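Local coordinates for protein quinoline 2-oxidoreductase large subunit (PDB 1T3Q) that probably catalyses hydroxylation of quinoline at carbon 2, as the molybdenum-cofactor-bearing large subunit of a xanthine dehydrogenase family oxidoreductase, at residues B[53-58]-B[107-112]; B[140-145]-B[153-158]; B[47-52]-B[113-118]. One frame throughout, in Å; residues are numbered along the deposited sequence.

Interaction 1: B[53-58]-B[107-112]. With SO4 (sulfate ion), chain M.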
loop_
_atom_site.group_PDB
_atom_site.type_symbol
_atom_site.label_atom_id
_atom_site.label_comp_id
_atom_site.label_asym_id
_atom_site.label_seq_id
_atom_site.Cartn_x
_atom_site.Cartn_y
_atom_site.Cartn_z
ATOM N N ALA B 53 17.430 14.947 34.917
ATOM C CA ALA B 53 18.426 15.349 33.933
ATOM C C ALA B 53 19.578 14.350 33.880
ATOM O O ALA B 53 20.137 14.088 32.816
ATOM C CB ALA B 53 18.952 16.741 34.264
ATOM N N HIS B 54 19.932 13.795 35.035
ATOM C CA HIS B 54 21.015 12.820 35.106
ATOM C C HIS B 54 20.756 11.926 36.312
ATOM O O HIS B 54 20.714 12.402 37.445
ATOM C CB HIS B 54 22.358 13.530 35.263
ATOM C CG HIS B 54 23.539 12.644 35.017
ATOM N ND1 HIS B 54 24.816 12.978 35.417
ATOM C CD2 HIS B 54 23.643 11.448 34.391
ATOM C CE1 HIS B 54 25.653 12.025 35.048
ATOM N NE2 HIS B 54 24.966 11.085 34.423
ATOM N N ALA B 55 20.583 10.634 36.070
ATOM C CA ALA B 55 20.298 9.719 37.166
ATOM C C ALA B 55 20.632 8.277 36.856
ATOM O O ALA B 55 20.549 7.833 35.711
ATOM C CB ALA B 55 18.823 9.823 37.553
ATOM N N ARG B 56 21.022 7.546 37.893
ATOM C CA ARG B 56 21.324 6.139 37.733
ATOM C C ARG B 56 19.981 5.426 37.858
ATOM O O ARG B 56 19.136 5.822 38.660
ATOM C CB ARG B 56 22.269 5.664 38.839
ATOM C CG ARG B 56 22.727 4.225 38.690
ATOM C CD ARG B 56 23.799 3.898 39.720
ATOM N NE ARG B 56 23.253 3.706 41.062
ATOM C CZ ARG B 56 22.629 2.602 41.463
ATOM N NH1 ARG B 56 22.164 2.515 42.701
ATOM N NH2 ARG B 56 22.473 1.581 40.627
ATOM N N ILE B 57 19.773 4.399 37.046
ATOM C CA ILE B 57 18.535 3.642 37.109
ATOM C C ILE B 57 18.808 2.435 37.998
ATOM O O ILE B 57 19.406 1.450 37.561
ATOM C CB ILE B 57 18.092 3.168 35.708
ATOM C CG1 ILE B 57 17.871 4.383 34.798
ATOM C CG2 ILE B 57 16.813 2.353 35.815
ATOM C CD1 ILE B 57 17.506 4.029 33.371
ATOM N N VAL B 58 18.382 2.534 39.252
ATOM C CA VAL B 58 18.580 1.461 40.219
ATOM C C VAL B 58 17.820 0.201 39.818
ATOM O O VAL B 58 18.392 -0.887 39.762
ATOM C CB VAL B 58 18.118 1.896 41.624
ATOM C CG1 VAL B 58 18.327 0.764 42.617
ATOM C CG2 VAL B 58 18.890 3.135 42.062
ATOM N N GLY B 107 20.538 1.707 32.638
ATOM C CA GLY B 107 21.370 1.878 33.815
ATOM C C GLY B 107 21.549 3.329 34.219
ATOM O O GLY B 107 21.779 3.630 35.388
ATOM N N VAL B 108 21.442 4.238 33.252
ATOM C CA VAL B 108 21.593 5.660 33.536
ATOM C C VAL B 108 20.849 6.489 32.491
ATOM O O VAL B 108 20.776 6.102 31.326
ATOM C CB VAL B 108 23.089 6.069 33.526
ATOM C CG1 VAL B 108 23.700 5.773 32.170
ATOM C CG2 VAL B 108 23.241 7.539 33.868
ATOM N N THR B 109 20.275 7.611 32.917
ATOM C CA THR B 109 19.573 8.499 31.992
ATOM C C THR B 109 20.393 9.779 31.936
ATOM O O THR B 109 20.973 10.189 32.942
ATOM C CB THR B 109 18.124 8.805 32.454
ATOM O OG1 THR B 109 18.134 9.481 33.719
ATOM C CG2 THR B 109 17.338 7.512 32.590
ATOM N N ARG B 110 20.445 10.416 30.770
ATOM C CA ARG B 110 21.257 11.615 30.631
ATOM C C ARG B 110 20.540 12.915 30.281
ATOM O O ARG B 110 21.177 13.898 29.919
ATOM C CB ARG B 110 22.378 11.337 29.640
ATOM C CG ARG B 110 23.198 10.097 30.016
ATOM C CD ARG B 110 24.458 10.000 29.187
ATOM N NE ARG B 110 25.309 8.879 29.573
ATOM C CZ ARG B 110 25.211 7.647 29.081
ATOM N NH1 ARG B 110 26.043 6.701 29.498
ATOM N NH2 ARG B 110 24.291 7.359 28.169
ATOM N N PHE B 111 19.217 12.913 30.388
ATOM C CA PHE B 111 18.433 14.120 30.158
ATOM C C PHE B 111 16.955 13.858 30.400
ATOM O O PHE B 111 16.463 12.754 30.172
ATOM C CB PHE B 111 18.691 14.708 28.753
ATOM C CG PHE B 111 18.082 13.927 27.617
ATOM C CD1 PHE B 111 16.768 14.170 27.212
ATOM C CD2 PHE B 111 18.829 12.986 26.921
ATOM C CE1 PHE B 111 16.215 13.489 26.133
ATOM C CE2 PHE B 111 18.281 12.293 25.835
ATOM C CZ PHE B 111 16.973 12.546 25.439
ATOM N N VAL B 112 16.262 14.865 30.919
ATOM C CA VAL B 112 14.839 14.742 31.178
ATOM C C VAL B 112 14.170 14.510 29.838
ATOM O O VAL B 112 14.339 15.303 28.909
ATOM C CB VAL B 112 14.272 16.025 31.813
ATOM C CG1 VAL B 112 12.758 15.917 31.949
ATOM C CG2 VAL B 112 14.907 16.247 33.176
HETATM S S SO4 M . 25.172 3.491 27.852
HETATM O O1 SO4 M . 26.247 3.892 28.780
HETATM O O2 SO4 M . 24.111 2.788 28.598
HETATM O O3 SO4 M . 24.609 4.691 27.199
HETATM O O4 SO4 M . 25.720 2.585 26.827
HETATM O O HOH W 1 26.413 10.117 31.879
#
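Ala55 and Thr109 face each other as an antiparallel hydrogen-bonded pair: Thr109 N gives to Ala55 O at 2.8 Å, and Ala55 N returns a longer bond to Thr109 O. A third bond, from Ile57 N to Gly107 O at 2.7 Å, is nearly straight at the hydrogen although the donor stands 59° out of the carbonyl plane. Thr109 keeps OG1 between the backbone N and the carbonyl carbon (chi1 62°), where it bonds to Ser50 OG. That rotation sets its CG2 beside the backbone N, 3.6 Å from Ile57 CD1, and the two side chains cross at about a right angle. The strands belong to a three-stranded antiparallel sheet of the hammerhead domain, with 108-109 at one border and 135-140 on the far side of 55-61. His54 has CG anti to the backbone N (chi1 -166°), and its ring edge points CD2 in plane at Thr109 O, 3.3 Å away. ND1 is bonded to Pro142 O, while NE2 reaches a water only weakly. That water accepts from Arg110 NE at 2.8 Å. Val108 CG1 lies 3.7 Å above one face of the Arg110 guanidinium, offset toward its rim. At the guanidinium edge, Arg110 NH1 donates to O1 and NH2 to O3 of a sulfate ion, probably from the crystallisation liquor, both at 2.9 Å; NH1 also salt-bridges Asp159 and NH2 bonds to Tyr326 OH.

Interaction 2: B[140-145]-B[153-158]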
loop_
_atom_site.group_PDB
_atom_site.type_symbol
_atom_site.label_atom_id
_atom_site.label_comp_id
_atom_site.label_asym_id
_atom_site.label_seq_id
_atom_site.Cartn_x
_atom_site.Cartn_y
_atom_site.Cartn_z
ATOM N N GLU B 140 19.247 10.222 41.574
ATOM C CA GLU B 140 19.649 11.444 40.887
ATOM C C GLU B 140 21.137 11.730 41.042
ATOM O O GLU B 140 21.703 11.580 42.123
ATOM C CB GLU B 140 18.828 12.633 41.395
ATOM C CG GLU B 140 19.020 13.897 40.575
ATOM C CD GLU B 140 17.991 14.965 40.891
ATOM O OE1 GLU B 140 18.003 16.019 40.218
ATOM O OE2 GLU B 140 17.171 14.751 41.808
ATOM N N LEU B 141 21.765 12.133 39.943
ATOM C CA LEU B 141 23.190 12.442 39.924
ATOM C C LEU B 141 23.387 13.900 39.525
ATOM O O LEU B 141 22.497 14.514 38.929
ATOM C CB LEU B 141 23.906 11.549 38.908
ATOM C CG LEU B 141 23.796 10.030 39.073
ATOM C CD1 LEU B 141 24.291 9.338 37.810
ATOM C CD2 LEU B 141 24.601 9.588 40.287
ATOM N N PRO B 142 24.550 14.482 39.863
ATOM C CA PRO B 142 24.788 15.880 39.492
ATOM C C PRO B 142 24.747 15.989 37.972
ATOM O O PRO B 142 25.369 15.194 37.264
ATOM C CB PRO B 142 26.172 16.165 40.073
ATOM C CG PRO B 142 26.830 14.807 40.065
ATOM C CD PRO B 142 25.720 13.912 40.554
ATOM N N ALA B 143 24.002 16.966 37.475
ATOM C CA ALA B 143 23.861 17.151 36.039
ATOM C C ALA B 143 24.556 18.408 35.545
ATOM O O ALA B 143 24.813 19.334 36.317
ATOM C CB ALA B 143 22.384 17.201 35.674
ATOM N N VAL B 144 24.874 18.422 34.254
ATOM C CA VAL B 144 25.506 19.577 33.630
ATOM C C VAL B 144 24.329 20.353 33.054
ATOM O O VAL B 144 23.693 19.920 32.096
ATOM C CB VAL B 144 26.467 19.153 32.508
ATOM C CG1 VAL B 144 27.054 20.387 31.834
ATOM C CG2 VAL B 144 27.580 18.280 33.085
ATOM N N THR B 145 24.048 21.503 33.654
ATOM C CA THR B 145 22.900 22.311 33.266
ATOM C C THR B 145 23.133 23.435 32.268
ATOM O O THR B 145 22.195 24.146 31.909
ATOM C CB THR B 145 22.254 22.913 34.517
ATOM O OG1 THR B 145 23.228 23.702 35.212
ATOM C CG2 THR B 145 21.767 21.803 35.446
ATOM N N GLY B 153 32.621 23.192 35.516
ATOM C CA GLY B 153 32.182 22.321 36.595
ATOM C C GLY B 153 32.855 20.964 36.677
ATOM O O GLY B 153 33.601 20.565 35.783
ATOM N N GLU B 154 32.578 20.246 37.762
ATOM C CA GLU B 154 33.153 18.926 37.978
ATOM C C GLU B 154 32.298 17.826 37.354
ATOM O O GLU B 154 32.817 16.794 36.930
ATOM C CB GLU B 154 33.312 18.662 39.478
ATOM N N ALA B 155 30.989 18.046 37.297
ATOM C CA ALA B 155 30.084 17.053 36.730
ATOM C C ALA B 155 30.332 16.805 35.241
ATOM O O ALA B 155 30.722 17.711 34.501
ATOM C CB ALA B 155 28.641 17.479 36.952
ATOM N N ARG B 156 30.104 15.566 34.817
ATOM C CA ARG B 156 30.275 15.173 33.423
ATOM C C ARG B 156 28.900 14.749 32.899
ATOM O O ARG B 156 28.262 13.859 33.462
ATOM C CB ARG B 156 31.272 14.011 33.322
ATOM C CG ARG B 156 31.660 13.646 31.890
ATOM C CD ARG B 156 32.797 12.621 31.832
ATOM N NE ARG B 156 34.022 13.118 32.459
ATOM C CZ ARG B 156 35.214 12.531 32.360
ATOM N NH1 ARG B 156 36.267 13.061 32.969
ATOM N NH2 ARG B 156 35.360 11.423 31.646
ATOM N N ALA B 157 28.443 15.393 31.828
ATOM C CA ALA B 157 27.131 15.098 31.248
ATOM C C ALA B 157 26.978 13.671 30.742
ATOM O O ALA B 157 25.999 12.992 31.059
ATOM C CB ALA B 157 26.834 16.078 30.109
ATOM N N ASN B 158 27.949 13.221 29.956
ATOM C CA ASN B 158 27.921 11.885 29.372
ATOM C C ASN B 158 29.161 11.120 29.832
ATOM O O ASN B 158 30.270 11.396 29.380
ATOM C CB ASN B 158 27.880 12.023 27.847
ATOM C CG ASN B 158 27.679 10.703 27.135
ATOM O OD1 ASN B 158 27.022 10.642 26.089
ATOM N ND2 ASN B 158 28.255 9.643 27.678
#
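Val144 and Ala155 interlock where the two loops flanking helix 147-152 come back together, a helix-spanning connection that leaves the three-stranded antiparallel sheet at strand 135-140. No hydrogen bond joins the loops directly, so the evidence for the contact is one of shape. Two methyl groups act as bumps. The first is Val144 CG2. With chi1 at 177°, CG2 lies beside the backbone N, anti to the carbonyl carbon, and enters a shallow hollow lined by the backbone from Ala155 to Ala157. It comes to 3.5 Å from Ala155 O and 3.8 Å from Arg156 C, and the CB atoms of the two alanines border the hollow, with Ala157 CB 3.8 Å and Ala155 CB 4.1 Å from Val144 CG2. The second bump is Ala155 CB, directed the other way. It rests between Val144 CG2 and Pro142, lying 4.2 Å from Pro142 CB and 4.0 Å from Pro142 O. Each loop thus supplies a bump and part of a recess, and the small alanine side chains let the backbones draw near, Val144 CA and Ala157 CA being 5.3 Å apart. Polar ties come from outside: the amide of Asn363 accepts from Val144 N and donates to Ala157 O, bridging the loops, while Asn164 ND2 donates to Ala155 O and its OD1 accepts from Ala157 N. Val144 CG2 makes its closest approach across the contact to that same backbone nitrogen, 3.3 Å from Ala157 N.

Interaction 3: B[47-52]-B[113-118]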
loop_
_atom_site.group_PDB
_atom_site.type_symbol
_atom_site.label_atom_id
_atom_site.label_comp_id
_atom_site.label_asym_id
_atom_site.label_seq_id
_atom_site.Cartn_x
_atom_site.Cartn_y
_atom_site.Cartn_z
ATOM N N SER B 47 5.718 5.715 25.532
ATOM C CA SER B 47 6.998 5.730 26.224
ATOM C C SER B 47 6.980 6.294 27.637
ATOM O O SER B 47 6.198 7.192 27.961
ATOM C CB SER B 47 8.016 6.536 25.406
ATOM O OG SER B 47 8.175 5.997 24.104
ATOM N N LEU B 48 7.841 5.739 28.482
ATOM C CA LEU B 48 8.008 6.231 29.841
ATOM C C LEU B 48 9.363 6.921 29.738
ATOM O O LEU B 48 10.330 6.329 29.251
ATOM C CB LEU B 48 8.088 5.089 30.857
ATOM C CG LEU B 48 8.470 5.548 32.271
ATOM C CD1 LEU B 48 7.448 6.561 32.787
ATOM C CD2 LEU B 48 8.549 4.343 33.207
ATOM N N ARG B 49 9.432 8.168 30.184
ATOM C CA ARG B 49 10.666 8.933 30.094
ATOM C C ARG B 49 11.270 9.288 31.442
ATOM O O ARG B 49 10.603 9.235 32.477
ATOM C CB ARG B 49 10.408 10.209 29.298
ATOM C CG ARG B 49 9.884 9.926 27.907
ATOM C CD ARG B 49 9.322 11.159 27.229
ATOM N NE ARG B 49 8.786 10.790 25.920
ATOM C CZ ARG B 49 9.509 10.703 24.810
ATOM N NH1 ARG B 49 10.807 10.973 24.835
ATOM N NH2 ARG B 49 8.934 10.320 23.677
ATOM N N SER B 50 12.544 9.657 31.405
ATOM C CA SER B 50 13.276 10.045 32.595
ATOM C C SER B 50 12.772 11.377 33.133
ATOM O O SER B 50 12.556 12.330 32.377
ATOM C CB SER B 50 14.772 10.156 32.275
ATOM O OG SER B 50 15.473 10.789 33.330
ATOM N N PRO B 51 12.549 11.453 34.452
ATOM C CA PRO B 51 12.072 12.690 35.071
ATOM C C PRO B 51 13.261 13.476 35.621
ATOM O O PRO B 51 13.099 14.537 36.229
ATOM C CB PRO B 51 11.149 12.177 36.167
ATOM C CG PRO B 51 11.889 10.965 36.643
ATOM C CD PRO B 51 12.367 10.304 35.363
ATOM N N PHE B 52 14.460 12.945 35.395
ATOM C CA PHE B 52 15.687 13.576 35.875
ATOM C C PHE B 52 16.680 13.861 34.760
ATOM O O PHE B 52 16.782 13.104 33.794
ATOM C CB PHE B 52 16.366 12.689 36.926
ATOM C CG PHE B 52 15.513 12.415 38.129
ATOM C CD1 PHE B 52 14.946 11.160 38.325
ATOM C CD2 PHE B 52 15.261 13.419 39.061
ATOM C CE1 PHE B 52 14.137 10.907 39.435
ATOM C CE2 PHE B 52 14.454 13.178 40.173
ATOM C CZ PHE B 52 13.891 11.919 40.361
ATOM N N GLY B 113 13.427 13.414 29.734
ATOM C CA GLY B 113 12.749 13.093 28.494
ATOM C C GLY B 113 13.315 11.881 27.783
ATOM O O GLY B 113 12.686 11.360 26.860
ATOM N N GLU B 114 14.500 11.421 28.190
ATOM C CA GLU B 114 15.086 10.250 27.544
ATOM C C GLU B 114 14.180 9.061 27.827
ATOM O O GLU B 114 13.631 8.943 28.915
ATOM C CB GLU B 114 16.495 9.974 28.084
ATOM C CG GLU B 114 17.259 8.929 27.288
ATOM C CD GLU B 114 18.725 8.843 27.690
ATOM O OE1 GLU B 114 19.551 8.450 26.833
ATOM O OE2 GLU B 114 19.050 9.166 28.857
ATOM N N ILE B 115 14.016 8.180 26.849
ATOM C CA ILE B 115 13.151 7.022 27.023
ATOM C C ILE B 115 13.809 5.979 27.927
ATOM O O ILE B 115 14.977 5.651 27.751
ATOM C CB ILE B 115 12.823 6.378 25.662
ATOM C CG1 ILE B 115 12.308 7.448 24.690
ATOM C CG2 ILE B 115 11.776 5.294 25.843
ATOM C CD1 ILE B 115 12.157 6.952 23.262
ATOM N N VAL B 116 13.058 5.464 28.896
ATOM C CA VAL B 116 13.587 4.450 29.803
ATOM C C VAL B 116 12.830 3.138 29.633
ATOM O O VAL B 116 13.291 2.078 30.058
ATOM C CB VAL B 116 13.507 4.907 31.279
ATOM C CG1 VAL B 116 14.250 6.221 31.451
ATOM C CG2 VAL B 116 12.061 5.047 31.714
ATOM N N ALA B 117 11.662 3.216 29.005
ATOM C CA ALA B 117 10.849 2.036 28.759
ATOM C C ALA B 117 9.799 2.320 27.698
ATOM O O ALA B 117 9.325 3.448 27.573
ATOM C CB ALA B 117 10.169 1.581 30.052
ATOM N N VAL B 118 9.451 1.297 26.926
ATOM C CA VAL B 118 8.426 1.433 25.901
ATOM C C VAL B 118 7.376 0.346 26.075
ATOM O O VAL B 118 7.677 -0.781 26.486
ATOM C CB VAL B 118 9.003 1.348 24.467
ATOM C CG1 VAL B 118 9.840 2.582 24.177
ATOM C CG2 VAL B 118 9.831 0.080 24.301
#
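A classic beta bulge marks this antiparallel pairing, for Val116 and Ala117 both face Leu48. Leu48 O takes a bond from Val116 N at 2.9 Å that is almost straight (178° at the hydrogen), and a weak, longer one from Ala117 N; Leu48 N gives to Ala117 O. Two further backbone bonds continue the pairing past the strand ends: Ser50 N to Glu114 O at 2.8 Å and Gly113 N to Ser50 O at 3.0 Å. Gly113 has a positive phi (111°), at which a side chain would press on the preceding carbonyl oxygen. Among side chains, Val116 CG2 packs 3.7 Å from Leu48 CG, the two crossing obliquely. Arg49 CG lies beside the backbone N (chi1 -58°), and from there the chain runs extended to NE. Its NH1 donates to Gly113 O at 2.8 Å, with that oxygen close to the guanidinium plane, and Ile115 CG1 sits over one guanidinium face, 3.8 Å from Arg49 NH1. NH2 forms a salt bridge with Glu287. An alanine at Arg49 would probably leave Gly113 O without this donor, take from Glu287 the salt bridge with NH2 and uncover one side of Ile115 CG1. Strand 43-49 lies between 115-121 and 279-282 in the mixed sheet that the hammerhead domain shares with later parts of the chain.

In the fold
From the N terminus, strand 43-49 opens interaction 3 and the chain runs straight on into 53-58, which opens interaction 1. Interaction 1 closes first, at 107-112, and interaction 3 immediately after, at 113-118, so the former is nested in the loop closed by the latter. Two crossings, from 47-52 to 53-58 and from 107-112 to 113-118, lead between the mixed and the three-stranded sheet, and Thr109 CG2 packs on Val116 CG1 between the two sheets. Interaction 2 follows in series, closing a short loop around helix 147-152. It adjoins interaction 1 through the backbone bond between His54 and Leu141, and touches interaction 3 where Glu140 packs on Phe52.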